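Local structure of D-alanyl-lipoteichoic acid synthetase (Streptococcus pneumoniae, 3BMA) at residues Leu53-Ala58 with Asp206-Lys211; Pro60-Glu65 with Lys211-Leu216; Tyr67-Arg72 with Asp218-Gln223. The protein probably takes part in the D-alanylation of lipoteichoic acid at the cell membrane, as a member of the DltD family, which is related to SGNH hydrolases. The protein carries 1 engineered substitution. All blocks are in the same frame, centred on the assembly; numbering follows the deposited sequence. Where two conformers were deposited one is given.

Contact 1 of 3, residues Leu53-Ala58 with Asp206-Lys211; sequences LRFDGA and DKHVAK
A CH-pi contact over the ring of Phe55 carries most of this contact, with His208 of helix 202-210 as its partner. The His208 CB sits squarely over the middle of the phenyl face, 3.5 Å from the centroid of the Phe55 ring and 9° off its normal. The imidazole beyond it runs nearly parallel to the phenyl plane (14°) but is slid so far aside that the rings barely overlap; His208 CG comes closest, 3.5 Å from Phe55 CD1. On the same side of the ring, toward CD2, comes the backbone carbonyl, with His208 O 3.3 Å from Phe55 CD2. The two side chains run across each other at about a right angle although their ring planes are near parallel, CG of each lying beside its own backbone N.

Segment 53-58 belongs to the first beta-alpha link of the parallel sheet, between strand 43-47 and helix 60-66. Its Asp56 forms an Asx turn, OD2 accepting from Ala58 N at 2.9 Å through the anti lone pair. OD1 forms a salt bridge with Lys347 and accepts a hydrogen bond from Trp354 N, near what is probably the Asp-x-x-His element of the SGNH family.

Polar bonding across the segments is slight. Arg54, bent at chi2 and chi3, brings NH1 to the edge of the imidazole and donates a weak bond to His208 NE2 (3.5 Å, 134°). His208 ND1 bonds to Asn204 OD1, which fixes the rotation of the ring and is consistent with a neutral imidazole protonated on ND1.

The remaining apolar touch is peripheral, Val209 CG2 reaching Phe55 CE2 at 4.2 Å.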
ATOM      1  N   LEU C  53      28.934   2.509 -34.215  1.00 49.84           N
ATOM      2  CA  LEU C  53      29.824   3.498 -33.601  1.00 53.27           C
ATOM      3  C   LEU C  53      30.733   4.252 -34.571  1.00 54.73           C
ATOM      4  O   LEU C  53      30.904   5.468 -34.437  1.00 54.69           O
ATOM      5  CB  LEU C  53      30.658   2.862 -32.486  1.00 55.06           C
ATOM      6  CG  LEU C  53      30.056   2.906 -31.082  1.00 59.42           C
ATOM      7  CD1 LEU C  53      30.854   2.018 -30.150  1.00 61.83           C
ATOM      8  CD2 LEU C  53      30.011   4.338 -30.557  1.00 66.03           C
ATOM      9  N   ARG C  54      31.323   3.536 -35.528  1.00 55.24           N
ATOM     10  CA  ARG C  54      32.193   4.161 -36.522  0.50 56.39           C
ATOM     11  C   ARG C  54      31.434   4.500 -37.801  1.00 57.42           C
ATOM     12  O   ARG C  54      30.843   3.624 -38.444  1.00 55.41           O
ATOM     13  CB  ARG C  54      33.424   3.293 -36.822  0.50 57.00           C
ATOM     14  CG  ARG C  54      34.511   3.312 -35.740  0.50 58.40           C
ATOM     15  CD  ARG C  54      35.407   4.558 -35.805  0.50 53.81           C
ATOM     16  NE  ARG C  54      34.952   5.625 -34.909  0.50 51.32           N
ATOM     17  CZ  ARG C  54      34.408   6.775 -35.302  0.50 49.60           C
ATOM     18  NH1 ARG C  54      34.030   7.666 -34.394  0.50 44.98           N
ATOM     19  NH2 ARG C  54      34.240   7.044 -36.592  0.50 42.99           N
ATOM     20  N   PHE C  55      31.462   5.782 -38.156  1.00 56.42           N
ATOM     21  CA  PHE C  55      30.711   6.312 -39.282  1.00 54.19           C
ATOM     22  C   PHE C  55      31.598   6.536 -40.499  1.00 53.58           C
ATOM     23  O   PHE C  55      32.771   6.897 -40.369  1.00 53.01           O
ATOM     24  CB  PHE C  55      30.067   7.646 -38.892  1.00 56.25           C
ATOM     25  CG  PHE C  55      28.923   7.525 -37.914  1.00 60.15           C
ATOM     26  CD1 PHE C  55      29.155   7.252 -36.566  1.00 56.82           C
ATOM     27  CD2 PHE C  55      27.611   7.727 -38.337  1.00 62.69           C
ATOM     28  CE1 PHE C  55      28.102   7.166 -35.662  1.00 52.43           C
ATOM     29  CE2 PHE C  55      26.550   7.641 -37.437  1.00 60.96           C
ATOM     30  CZ  PHE C  55      26.797   7.354 -36.098  1.00 55.05           C
ATOM     31  N   ASP C  56      31.025   6.309 -41.679  1.00 52.60           N
ATOM     32  CA  ASP C  56      31.638   6.707 -42.949  1.00 50.57           C
ATOM     33  C   ASP C  56      30.564   7.221 -43.911  1.00 50.49           C
ATOM     34  O   ASP C  56      29.432   7.477 -43.497  1.00 51.34           O
ATOM     35  CB  ASP C  56      32.494   5.581 -43.563  1.00 45.17           C
ATOM     36  CG  ASP C  56      31.729   4.275 -43.750  1.00 50.37           C
ATOM     37  OD1 ASP C  56      32.080   3.284 -43.077  1.00 41.13           O
ATOM     38  OD2 ASP C  56      30.793   4.226 -44.575  1.00 57.17           O
ATOM     39  N   GLY C  57      30.918   7.366 -45.187  1.00 51.95           N
ATOM     40  CA  GLY C  57      30.003   7.896 -46.200  1.00 47.80           C
ATOM     41  C   GLY C  57      28.870   6.963 -46.580  1.00 46.97           C
ATOM     42  O   GLY C  57      27.841   7.405 -47.094  1.00 49.67           O
ATOM     43  N   ALA C  58      29.055   5.672 -46.316  1.00 45.89           N
ATOM     44  CA  ALA C  58      28.065   4.657 -46.657  1.00 45.17           C
ATOM     45  C   ALA C  58      27.259   4.151 -45.455  1.00 44.51           C
ATOM     46  O   ALA C  58      26.378   3.306 -45.613  1.00 43.85           O
ATOM     47  CB  ALA C  58      28.735   3.504 -47.377  1.00 47.66           C
ATOM     48  N   ASP C 206      27.391  16.397 -35.961  1.00 71.74           N
ATOM     49  CA  ASP C 206      28.204  16.971 -37.028  1.00 74.74           C
ATOM     50  C   ASP C 206      29.371  16.082 -37.439  1.00 76.50           C
ATOM     51  O   ASP C 206      29.555  15.825 -38.626  1.00 76.98           O
ATOM     52  CB  ASP C 206      28.692  18.372 -36.654  1.00 76.96           C
ATOM     53  CG  ASP C 206      27.696  19.456 -37.028  1.00 80.51           C
ATOM     54  OD1 ASP C 206      28.135  20.503 -37.553  1.00 82.39           O
ATOM     55  OD2 ASP C 206      26.479  19.261 -36.809  1.00 80.51           O
ATOM     56  N   LYS C 207      30.126  15.593 -36.454  1.00 78.84           N
ATOM     57  CA  LYS C 207      31.296  14.741 -36.700  1.00 81.73           C
ATOM     58  C   LYS C 207      30.961  13.360 -37.277  1.00 80.74           C
ATOM     59  O   LYS C 207      31.816  12.721 -37.896  1.00 84.91           O
ATOM     60  CB  LYS C 207      32.124  14.583 -35.421  1.00 82.49           C
ATOM     61  CG  LYS C 207      33.000  15.782 -35.091  1.00 87.73           C
ATOM     62  CD  LYS C 207      33.883  15.504 -33.882  1.00 87.69           C
ATOM     63  CE  LYS C 207      34.756  16.705 -33.548  1.00 92.63           C
ATOM     64  NZ  LYS C 207      35.613  16.453 -32.356  1.00 92.37           N
ATOM     65  N   HIS C 208      29.723  12.911 -37.083  1.00 77.49           N
ATOM     66  CA  HIS C 208      29.309  11.582 -37.527  1.00 75.09           C
ATOM     67  C   HIS C 208      28.381  11.571 -38.744  1.00 71.61           C
ATOM     68  O   HIS C 208      28.491  10.685 -39.592  1.00 72.76           O
ATOM     69  CB  HIS C 208      28.675  10.805 -36.371  1.00 78.01           C
ATOM     70  CG  HIS C 208      29.641  10.435 -35.285  1.00 85.83           C
ATOM     71  ND1 HIS C 208      29.302  10.453 -33.951  1.00 88.48           N
ATOM     72  CD2 HIS C 208      30.935  10.035 -35.339  1.00 90.16           C
ATOM     73  CE1 HIS C 208      30.343  10.079 -33.228  1.00 90.77           C
ATOM     74  NE2 HIS C 208      31.347   9.821 -34.047  1.00 89.99           N
ATOM     75  N   VAL C 209      27.473  12.541 -38.830  1.00 68.51           N
ATOM     76  CA  VAL C 209      26.479  12.571 -39.911  1.00 64.68           C
ATOM     77  C   VAL C 209      26.684  13.727 -40.898  1.00 67.06           C
ATOM     78  O   VAL C 209      26.817  13.490 -42.100  1.00 67.11           O
ATOM     79  CB  VAL C 209      25.018  12.549 -39.367  1.00 61.34           C
ATOM     80  CG1 VAL C 209      23.999  12.771 -40.484  1.00 56.11           C
ATOM     81  CG2 VAL C 209      24.736  11.235 -38.673  1.00 58.52           C
ATOM     82  N   ALA C 210      26.728  14.958 -40.385  1.00 68.02           N
ATOM     83  CA  ALA C 210      26.745  16.169 -41.221  1.00 68.33           C
ATOM     84  C   ALA C 210      27.998  16.357 -42.085  1.00 70.73           C
ATOM     85  O   ALA C 210      27.930  16.987 -43.146  1.00 75.25           O
ATOM     86  CB  ALA C 210      26.490  17.413 -40.373  1.00 64.85           C
ATOM     87  N   LYS C 211      29.129  15.814 -41.637  1.00 71.55           N
ATOM     88  CA  LYS C 211      30.390  15.932 -42.374  1.00 72.40           C
ATOM     89  C   LYS C 211      30.473  15.015 -43.598  1.00 71.47           C
ATOM     90  O   LYS C 211      31.167  15.332 -44.567  1.00 71.49           O
ATOM     91  CB  LYS C 211      31.601  15.708 -41.452  1.00 74.67           C
ATOM     92  CG  LYS C 211      31.928  16.862 -40.479  1.00 82.41           C
ATOM     93  CD  LYS C 211      32.641  18.057 -41.129  1.00 87.51           C
ATOM     94  CE  LYS C 211      31.699  19.235 -41.392  1.00 87.36           C
ATOM     95  NZ  LYS C 211      31.112  19.809 -40.146  1.00 87.58           N
TER

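Contact 2 of 3, residues Pro60-Glu65 with Lys211-Leu216; sequences PAVLAE and KYLKIL
The helix of residues 60-65 and the irregular turn of 211-216 come closest at Val62 and Leu213, whose CA atoms lie 6.8 Å apart. Helix 60-66 is the crossover helix between the parallel strands 43-47 and 72-76, and the turn joining helices 202-210 and 222-235 packs against it. Val62 is the centre of the contact. With its CG1 anti to the backbone N (chi1 175°), that methyl reaches into the turn and touches Tyr212 CB at 3.8 Å and Leu216 CD2 at 3.9 Å, while Tyr212 carries its phenol away from the helix.

Leu216 CD2 is shared, for it also meets Leu63 CD2 at 3.9 Å, the two leucines crossing at about a right angle. Leu213, from the turn, lies over the helix between Val62 and Glu65: its CD2 rests 3.8 Å from Val62 O and 4.1 Å from Glu65 CB, and its CD1 lies against Glu65 CG. Glu65 thus offers only its aliphatic stem here. Its chain bends at chi2, and OE2 forms a salt bridge with Arg72. Pro60 and Leu63 also pack on helix 355-369.

No hydrogen bond joins the two segments, so the interface rests on apolar contact between methyl and methylene groups, and Leu213 O is met by Lys66 NZ.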
ATOM      1  N   PRO C  60      24.501   3.694 -42.673  1.00 39.60           N
ATOM      2  CA  PRO C  60      23.033   3.774 -42.807  1.00 40.08           C
ATOM      3  C   PRO C  60      22.388   5.077 -42.318  1.00 43.29           C
ATOM      4  O   PRO C  60      21.355   5.489 -42.856  1.00 46.28           O
ATOM      5  CB  PRO C  60      22.531   2.587 -41.971  1.00 39.46           C
ATOM      6  CG  PRO C  60      23.702   2.138 -41.160  1.00 39.92           C
ATOM      7  CD  PRO C  60      24.900   2.461 -41.974  1.00 36.28           C
ATOM      8  N   ALA C  61      22.993   5.708 -41.316  1.00 44.44           N
ATOM      9  CA  ALA C  61      22.527   6.993 -40.803  1.00 41.33           C
ATOM     10  C   ALA C  61      22.809   8.137 -41.780  1.00 42.38           C
ATOM     11  O   ALA C  61      22.032   9.087 -41.868  1.00 43.22           O
ATOM     12  CB  ALA C  61      23.167   7.277 -39.462  1.00 42.22           C
ATOM     13  N   VAL C  62      23.923   8.035 -42.504  1.00 43.02           N
ATOM     14  CA  VAL C  62      24.336   9.049 -43.478  1.00 46.37           C
ATOM     15  C   VAL C  62      23.490   8.968 -44.755  1.00 48.11           C
ATOM     16  O   VAL C  62      22.996   9.990 -45.245  1.00 54.03           O
ATOM     17  CB  VAL C  62      25.853   8.934 -43.796  1.00 44.91           C
ATOM     18  CG1 VAL C  62      26.266   9.894 -44.901  1.00 49.54           C
ATOM     19  CG2 VAL C  62      26.673   9.195 -42.544  1.00 46.00           C
ATOM     20  N   LEU C  63      23.306   7.750 -45.265  1.00 47.58           N
ATOM     21  CA  LEU C  63      22.517   7.499 -46.475  1.00 45.92           C
ATOM     22  C   LEU C  63      21.047   7.885 -46.337  1.00 47.27           C
ATOM     23  O   LEU C  63      20.437   8.343 -47.302  1.00 50.26           O
ATOM     24  CB  LEU C  63      22.617   6.030 -46.902  1.00 45.82           C
ATOM     25  CG  LEU C  63      23.978   5.412 -47.247  1.00 44.36           C
ATOM     26  CD1 LEU C  63      23.791   3.954 -47.633  1.00 43.97           C
ATOM     27  CD2 LEU C  63      24.694   6.170 -48.358  1.00 44.21           C
ATOM     28  N   ALA C  64      20.485   7.703 -45.142  1.00 45.91           N
ATOM     29  CA  ALA C  64      19.087   8.064 -44.885  1.00 44.18           C
ATOM     30  C   ALA C  64      18.849   9.576 -44.860  1.00 43.95           C
ATOM     31  O   ALA C  64      17.762  10.043 -45.210  1.00 45.23           O
ATOM     32  CB  ALA C  64      18.599   7.427 -43.593  1.00 35.09           C
ATOM     33  N   GLU C  65      19.870  10.330 -44.454  1.00 46.30           N
ATOM     34  CA  GLU C  65      19.750  11.776 -44.284  1.00 49.87           C
ATOM     35  C   GLU C  65      19.916  12.560 -45.588  1.00 55.73           C
ATOM     36  O   GLU C  65      19.077  13.411 -45.909  1.00 56.30           O
ATOM     37  CB  GLU C  65      20.728  12.280 -43.212  1.00 48.48           C
ATOM     38  CG  GLU C  65      20.573  13.760 -42.842  1.00 49.97           C
ATOM     39  CD  GLU C  65      19.152  14.135 -42.436  1.00 56.00           C
ATOM     40  OE1 GLU C  65      18.633  15.131 -42.982  1.00 57.55           O
ATOM     41  OE2 GLU C  65      18.555  13.440 -41.583  1.00 54.56           O
ATOM     42  N   LYS C 211      29.129  15.814 -41.637  1.00 71.55           N
ATOM     43  CA  LYS C 211      30.390  15.932 -42.374  1.00 72.40           C
ATOM     44  C   LYS C 211      30.473  15.015 -43.598  1.00 71.47           C
ATOM     45  O   LYS C 211      31.167  15.332 -44.567  1.00 71.49           O
ATOM     46  CB  LYS C 211      31.601  15.708 -41.452  1.00 74.67           C
ATOM     47  CG  LYS C 211      31.928  16.862 -40.479  1.00 82.41           C
ATOM     48  CD  LYS C 211      32.641  18.057 -41.129  1.00 87.51           C
ATOM     49  CE  LYS C 211      31.699  19.235 -41.392  1.00 87.36           C
ATOM     50  NZ  LYS C 211      31.112  19.809 -40.146  1.00 87.58           N
ATOM     51  N   TYR C 212      29.762  13.890 -43.553  1.00 69.11           N
ATOM     52  CA  TYR C 212      29.747  12.934 -44.665  1.00 67.73           C
ATOM     53  C   TYR C 212      28.660  13.229 -45.711  1.00 69.99           C
ATOM     54  O   TYR C 212      28.567  12.536 -46.730  1.00 72.46           O
ATOM     55  CB  TYR C 212      29.610  11.497 -44.146  1.00 65.01           C
ATOM     56  CG  TYR C 212      30.803  10.995 -43.364  1.00 60.23           C
ATOM     57  CD1 TYR C 212      31.953  10.557 -44.016  1.00 57.98           C
ATOM     58  CD2 TYR C 212      30.777  10.948 -41.971  1.00 61.88           C
ATOM     59  CE1 TYR C 212      33.053  10.095 -43.301  1.00 62.55           C
ATOM     60  CE2 TYR C 212      31.872  10.482 -41.243  1.00 60.34           C
ATOM     61  CZ  TYR C 212      33.006  10.055 -41.917  1.00 62.73           C
ATOM     62  OH  TYR C 212      34.094   9.594 -41.210  1.00 61.84           O
ATOM     63  N   LEU C 213      27.847  14.252 -45.457  1.00 69.12           N
ATOM     64  CA  LEU C 213      26.781  14.642 -46.379  1.00 69.27           C
ATOM     65  C   LEU C 213      27.320  15.403 -47.589  1.00 72.31           C
ATOM     66  O   LEU C 213      26.758  15.321 -48.680  1.00 71.87           O
ATOM     67  CB  LEU C 213      25.712  15.480 -45.665  1.00 67.50           C
ATOM     68  CG  LEU C 213      24.922  14.872 -44.498  1.00 64.67           C
ATOM     69  CD1 LEU C 213      23.958  15.893 -43.912  1.00 65.80           C
ATOM     70  CD2 LEU C 213      24.179  13.609 -44.902  1.00 63.95           C
ATOM     71  N   LYS C 214      28.411  16.137 -47.390  1.00 73.37           N
ATOM     72  CA  LYS C 214      29.006  16.955 -48.448  1.00 76.53           C
ATOM     73  C   LYS C 214      29.723  16.129 -49.520  1.00 73.41           C
ATOM     74  O   LYS C 214      29.689  16.479 -50.703  1.00 71.64           O
ATOM     75  CB  LYS C 214      29.956  17.995 -47.844  1.00 80.62           C
ATOM     76  CG  LYS C 214      29.257  19.017 -46.960  1.00 88.94           C
ATOM     77  CD  LYS C 214      30.224  19.683 -45.995  1.00 96.40           C
ATOM     78  CE  LYS C 214      29.482  20.574 -45.012  1.00 97.76           C
ATOM     79  NZ  LYS C 214      30.398  21.165 -43.996  1.00100.49           N
ATOM     80  N   ILE C 215      30.349  15.027 -49.107  1.00 69.90           N
ATOM     81  CA  ILE C 215      31.136  14.180 -50.012  1.00 69.64           C
ATOM     82  C   ILE C 215      30.294  13.250 -50.902  1.00 69.05           C
ATOM     83  O   ILE C 215      30.786  12.733 -51.909  1.00 70.27           O
ATOM     84  CB  ILE C 215      32.223  13.361 -49.251  1.00 71.84           C
ATOM     85  CG1 ILE C 215      31.585  12.363 -48.271  1.00 72.96           C
ATOM     86  CG2 ILE C 215      33.207  14.299 -48.540  1.00 72.72           C
ATOM     87  CD1 ILE C 215      32.474  11.184 -47.903  1.00 71.53           C
ATOM     88  N   LEU C 216      29.031  13.049 -50.530  1.00 64.83           N
ATOM     89  CA  LEU C 216      28.119  12.169 -51.266  1.00 59.77           C
ATOM     90  C   LEU C 216      27.468  12.859 -52.470  1.00 58.62           C
ATOM     91  O   LEU C 216      27.145  14.048 -52.394  1.00 59.58           O
ATOM     92  CB  LEU C 216      27.041  11.611 -50.323  1.00 59.45           C
ATOM     93  CG  LEU C 216      27.158  10.151 -49.862  1.00 57.13           C
ATOM     94  CD1 LEU C 216      28.553   9.791 -49.348  1.00 53.05           C
ATOM     95  CD2 LEU C 216      26.090   9.829 -48.825  1.00 57.07           C
TER

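Contact 3 of 3, residues Tyr67-Arg72 with Asp218-Gln223; sequences YNRSYR and DQFSYQ
Arg72 NH1 is gripped by two backbone carbonyls, donating to Arg69 O at 2.9 Å and to Tyr71 O at 3.1 Å, in both cases from above the carbonyl plane. The neighbouring Arg72 NH2 makes a straighter bond (162°) to a lone pair of Asn68 OD1. The guanidinium therefore ties down the loop 67-72, which closes the beta-alpha-beta crossover running from strand 43-47 through helix 60-66 into strand 72-76.

Across from this loop lies the approach to helix 222-235, where Ser221 is the N-cap residue and its OG takes Ala224 N. Tyr67 and Phe220 join the two in a T-shaped pair: the centroids of the Tyr67 and Phe220 rings are 5.1 Å apart and their planes stand at 73°. Phe220 has CG anti to the backbone N, so its edge points into the tyrosine face and CD1 lies 3.7 Å from Tyr67 CE2. Its CB also sits over that face, a looser CH-pi contact. The phenol is anchored at its far end, Tyr67 OH bonding to Pro217 O.

Arg69, extended from CG to NE, comes to the tip of the phenyl ring, next to the edge that meets Tyr67. Its NH2 is 3.4 Å from both CE1 and CZ of Phe220, and the guanidinium, its plane 77° from the ring, presents its edge to these two carbons. The charge is probably balanced by Asp361 and Asp365 of helix 355-369, both bridged to Arg69 NH1. Phe220 CZ, in turn, lies 3.5 Å above the plane of the Tyr222 ring, offset toward its rim.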
ATOM      1  N   TYR C  67      19.746  11.374 -48.708  1.00 59.88           N
ATOM      2  CA  TYR C  67      18.787  10.954 -49.724  1.00 58.08           C
ATOM      3  C   TYR C  67      17.324  11.016 -49.271  1.00 59.08           C
ATOM      4  O   TYR C  67      16.434  10.557 -49.996  1.00 63.59           O
ATOM      5  CB  TYR C  67      19.175   9.578 -50.282  1.00 56.69           C
ATOM      6  CG  TYR C  67      20.583   9.569 -50.847  1.00 54.31           C
ATOM      7  CD1 TYR C  67      20.895  10.296 -51.997  1.00 53.41           C
ATOM      8  CD2 TYR C  67      21.605   8.862 -50.219  1.00 45.26           C
ATOM      9  CE1 TYR C  67      22.185  10.307 -52.513  1.00 51.37           C
ATOM     10  CE2 TYR C  67      22.900   8.865 -50.727  1.00 56.44           C
ATOM     11  CZ  TYR C  67      23.182   9.590 -51.875  1.00 56.00           C
ATOM     12  OH  TYR C  67      24.460   9.595 -52.383  1.00 57.99           O
ATOM     13  N   ASN C  68      17.100  11.604 -48.090  1.00 55.50           N
ATOM     14  CA  ASN C  68      15.765  11.894 -47.540  1.00 54.68           C
ATOM     15  C   ASN C  68      14.812  10.696 -47.610  1.00 49.43           C
ATOM     16  O   ASN C  68      13.723  10.768 -48.194  1.00 49.40           O
ATOM     17  CB  ASN C  68      15.165  13.151 -48.206  1.00 55.91           C
ATOM     18  CG  ASN C  68      13.944  13.699 -47.464  1.00 66.83           C
ATOM     19  OD1 ASN C  68      13.730  13.414 -46.283  1.00 68.90           O
ATOM     20  ND2 ASN C  68      13.137  14.488 -48.165  1.00 73.23           N
ATOM     21  N   ARG C  69      15.245   9.589 -47.016  1.00 45.77           N
ATOM     22  CA  ARG C  69      14.510   8.328 -47.097  1.00 41.77           C
ATOM     23  C   ARG C  69      13.222   8.344 -46.275  1.00 38.44           C
ATOM     24  O   ARG C  69      12.999   9.254 -45.475  1.00 38.56           O
ATOM     25  CB  ARG C  69      15.415   7.159 -46.693  1.00 40.26           C
ATOM     26  CG  ARG C  69      16.585   6.965 -47.642  1.00 42.09           C
ATOM     27  CD  ARG C  69      17.342   5.694 -47.357  1.00 38.33           C
ATOM     28  NE  ARG C  69      18.221   5.345 -48.471  1.00 43.99           N
ATOM     29  CZ  ARG C  69      19.049   4.304 -48.480  1.00 41.08           C
ATOM     30  NH1 ARG C  69      19.124   3.496 -47.435  1.00 45.27           N
ATOM     31  NH2 ARG C  69      19.803   4.071 -49.542  1.00 45.23           N
ATOM     32  N   SER C  70      12.378   7.336 -46.479  1.00 40.84           N
ATOM     33  CA  SER C  70      11.106   7.219 -45.757  1.00 42.26           C
ATOM     34  C   SER C  70      11.276   6.768 -44.297  1.00 40.75           C
ATOM     35  O   SER C  70      10.290   6.525 -43.594  1.00 45.17           O
ATOM     36  CB  SER C  70      10.149   6.281 -46.506  1.00 42.84           C
ATOM     37  OG  SER C  70      10.745   5.017 -46.750  1.00 49.28           O
ATOM     38  N   TYR C  71      12.527   6.665 -43.854  1.00 41.70           N
ATOM     39  CA  TYR C  71      12.865   6.266 -42.492  1.00 43.59           C
ATOM     40  C   TYR C  71      14.205   6.859 -42.055  1.00 41.62           C
ATOM     41  O   TYR C  71      15.015   7.260 -42.891  1.00 44.22           O
ATOM     42  CB  TYR C  71      12.895   4.735 -42.362  1.00 42.76           C
ATOM     43  CG  TYR C  71      13.989   4.049 -43.152  1.00 45.71           C
ATOM     44  CD1 TYR C  71      13.755   3.587 -44.447  1.00 41.56           C
ATOM     45  CD2 TYR C  71      15.256   3.842 -42.598  1.00 47.37           C
ATOM     46  CE1 TYR C  71      14.757   2.956 -45.178  1.00 43.18           C
ATOM     47  CE2 TYR C  71      16.266   3.221 -43.324  1.00 56.11           C
ATOM     48  CZ  TYR C  71      16.008   2.775 -44.610  1.00 49.19           C
ATOM     49  OH  TYR C  71      17.004   2.153 -45.326  1.00 52.20           O
ATOM     50  N   ARG C  72      14.415   6.911 -40.740  1.00 36.75           N
ATOM     51  CA  ARG C  72      15.719   7.191 -40.149  1.00 34.12           C
ATOM     52  C   ARG C  72      16.061   6.064 -39.178  1.00 36.73           C
ATOM     53  O   ARG C  72      15.183   5.587 -38.465  1.00 38.11           O
ATOM     54  CB  ARG C  72      15.715   8.521 -39.396  1.00 32.64           C
ATOM     55  CG  ARG C  72      15.499   9.764 -40.251  1.00 41.54           C
ATOM     56  CD  ARG C  72      16.606   9.960 -41.285  1.00 44.63           C
ATOM     57  NE  ARG C  72      16.418  11.180 -42.074  1.00 48.49           N
ATOM     58  CZ  ARG C  72      15.615  11.292 -43.131  1.00 45.15           C
ATOM     59  NH1 ARG C  72      14.900  10.254 -43.554  1.00 45.28           N
ATOM     60  NH2 ARG C  72      15.527  12.448 -43.772  1.00 46.06           N
ATOM     61  N   ASP C 218      24.500  13.897 -55.082  1.00 62.44           N
ATOM     62  CA  ASP C 218      23.120  14.313 -54.826  1.00 61.85           C
ATOM     63  C   ASP C 218      22.083  13.367 -55.436  1.00 63.14           C
ATOM     64  O   ASP C 218      20.922  13.371 -55.023  1.00 63.52           O
ATOM     65  CB  ASP C 218      22.894  15.748 -55.309  1.00 64.11           C
ATOM     66  CG  ASP C 218      23.865  16.736 -54.680  1.00 68.09           C
ATOM     67  OD1 ASP C 218      25.082  16.645 -54.956  1.00 65.24           O
ATOM     68  OD2 ASP C 218      23.409  17.610 -53.915  1.00 73.20           O
ATOM     69  N   GLN C 219      22.502  12.570 -56.417  1.00 63.45           N
ATOM     70  CA  GLN C 219      21.651  11.519 -56.978  1.00 66.11           C
ATOM     71  C   GLN C 219      22.108  10.134 -56.531  1.00 65.22           C
ATOM     72  O   GLN C 219      23.288   9.785 -56.648  1.00 64.09           O
ATOM     73  CB  GLN C 219      21.595  11.604 -58.504  1.00 68.48           C
ATOM     74  CG  GLN C 219      20.631  12.662 -59.022  1.00 79.32           C
ATOM     75  CD  GLN C 219      19.886  12.217 -60.270  1.00 85.86           C
ATOM     76  OE1 GLN C 219      18.682  11.955 -60.223  1.00 87.96           O
ATOM     77  NE2 GLN C 219      20.600  12.120 -61.388  1.00 83.74           N
ATOM     78  N   PHE C 220      21.164   9.349 -56.020  1.00 63.98           N
ATOM     79  CA  PHE C 220      21.480   8.050 -55.431  1.00 62.76           C
ATOM     80  C   PHE C 220      21.788   6.975 -56.467  1.00 62.60           C
ATOM     81  O   PHE C 220      20.958   6.666 -57.327  1.00 59.75           O
ATOM     82  CB  PHE C 220      20.355   7.576 -54.498  1.00 62.49           C
ATOM     83  CG  PHE C 220      20.623   6.239 -53.852  1.00 60.54           C
ATOM     84  CD1 PHE C 220      21.484   6.140 -52.765  1.00 54.33           C
ATOM     85  CD2 PHE C 220      20.012   5.081 -54.331  1.00 63.52           C
ATOM     86  CE1 PHE C 220      21.741   4.914 -52.170  1.00 54.63           C
ATOM     87  CE2 PHE C 220      20.265   3.849 -53.741  1.00 62.35           C
ATOM     88  CZ  PHE C 220      21.131   3.767 -52.658  1.00 62.06           C
ATOM     89  N   SER C 221      22.996   6.422 -56.366  1.00 61.77           N
ATOM     90  CA  SER C 221      23.371   5.192 -57.058  1.00 60.92           C
ATOM     91  C   SER C 221      24.475   4.503 -56.259  1.00 56.01           C
ATOM     92  O   SER C 221      25.398   5.161 -55.772  1.00 49.10           O
ATOM     93  CB  SER C 221      23.817   5.466 -58.502  1.00 63.11           C
ATOM     94  OG  SER C 221      25.208   5.263 -58.684  1.00 65.10           O
ATOM     95  N   TYR C 222      24.366   3.182 -56.125  1.00 56.11           N
ATOM     96  CA  TYR C 222      25.317   2.389 -55.346  1.00 56.17           C
ATOM     97  C   TYR C 222      26.739   2.415 -55.900  1.00 54.35           C
ATOM     98  O   TYR C 222      27.696   2.396 -55.133  1.00 54.98           O
ATOM     99  CB  TYR C 222      24.843   0.940 -55.221  1.00 59.64           C
ATOM    100  CG  TYR C 222      23.749   0.725 -54.203  1.00 62.41           C
ATOM    101  CD1 TYR C 222      22.433   0.507 -54.604  1.00 58.01           C
ATOM    102  CD2 TYR C 222      24.029   0.735 -52.836  1.00 63.03           C
ATOM    103  CE1 TYR C 222      21.422   0.303 -53.675  1.00 61.65           C
ATOM    104  CE2 TYR C 222      23.026   0.533 -51.897  1.00 63.94           C
ATOM    105  CZ  TYR C 222      21.724   0.319 -52.324  1.00 62.21           C
ATOM    106  OH  TYR C 222      20.724   0.119 -51.402  1.00 64.94           O
ATOM    107  N   GLN C 223      26.869   2.460 -57.224  1.00 55.86           N
ATOM    108  CA  GLN C 223      28.181   2.471 -57.877  1.00 55.47           C
ATOM    109  C   GLN C 223      28.905   3.816 -57.733  1.00 55.26           C
ATOM    110  O   GLN C 223      30.129   3.845 -57.577  1.00 51.66           O
ATOM    111  CB  GLN C 223      28.059   2.072 -59.355  1.00 52.53           C
ATOM    112  CG  GLN C 223      29.377   1.660 -60.017  1.00 47.92           C
ATOM    113  CD  GLN C 223      30.039   0.468 -59.339  1.00 56.69           C
ATOM    114  OE1 GLN C 223      29.452  -0.610 -59.233  1.00 49.66           O
ATOM    115  NE2 GLN C 223      31.272   0.659 -58.882  1.00 57.27           N
TER

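In the fold
The three contacts follow one another along the same pair of chain runs, 53-72 and 206-223, so that one side of the crossover around helix 60-66 is covered by helix 202-210 and the chain leading to helix 222-235. Contacts 1 and 2 are partly buried and share Lys211; a probable hydrogen bond between Phe55 O and Tyr212 OH (3.1 Å) joins them. Contact 3 lies at the surface, about 9 Å from contact 2 between centres, and is tied to it by a probable hydrogen bond between Ala64 O and Arg69 N (3.1 Å). Aliphatic packing in contact 2 thus separates two aromatic pairings, near parallel in contact 1 and edge-to-face in contact 3, each with an arginine beside it.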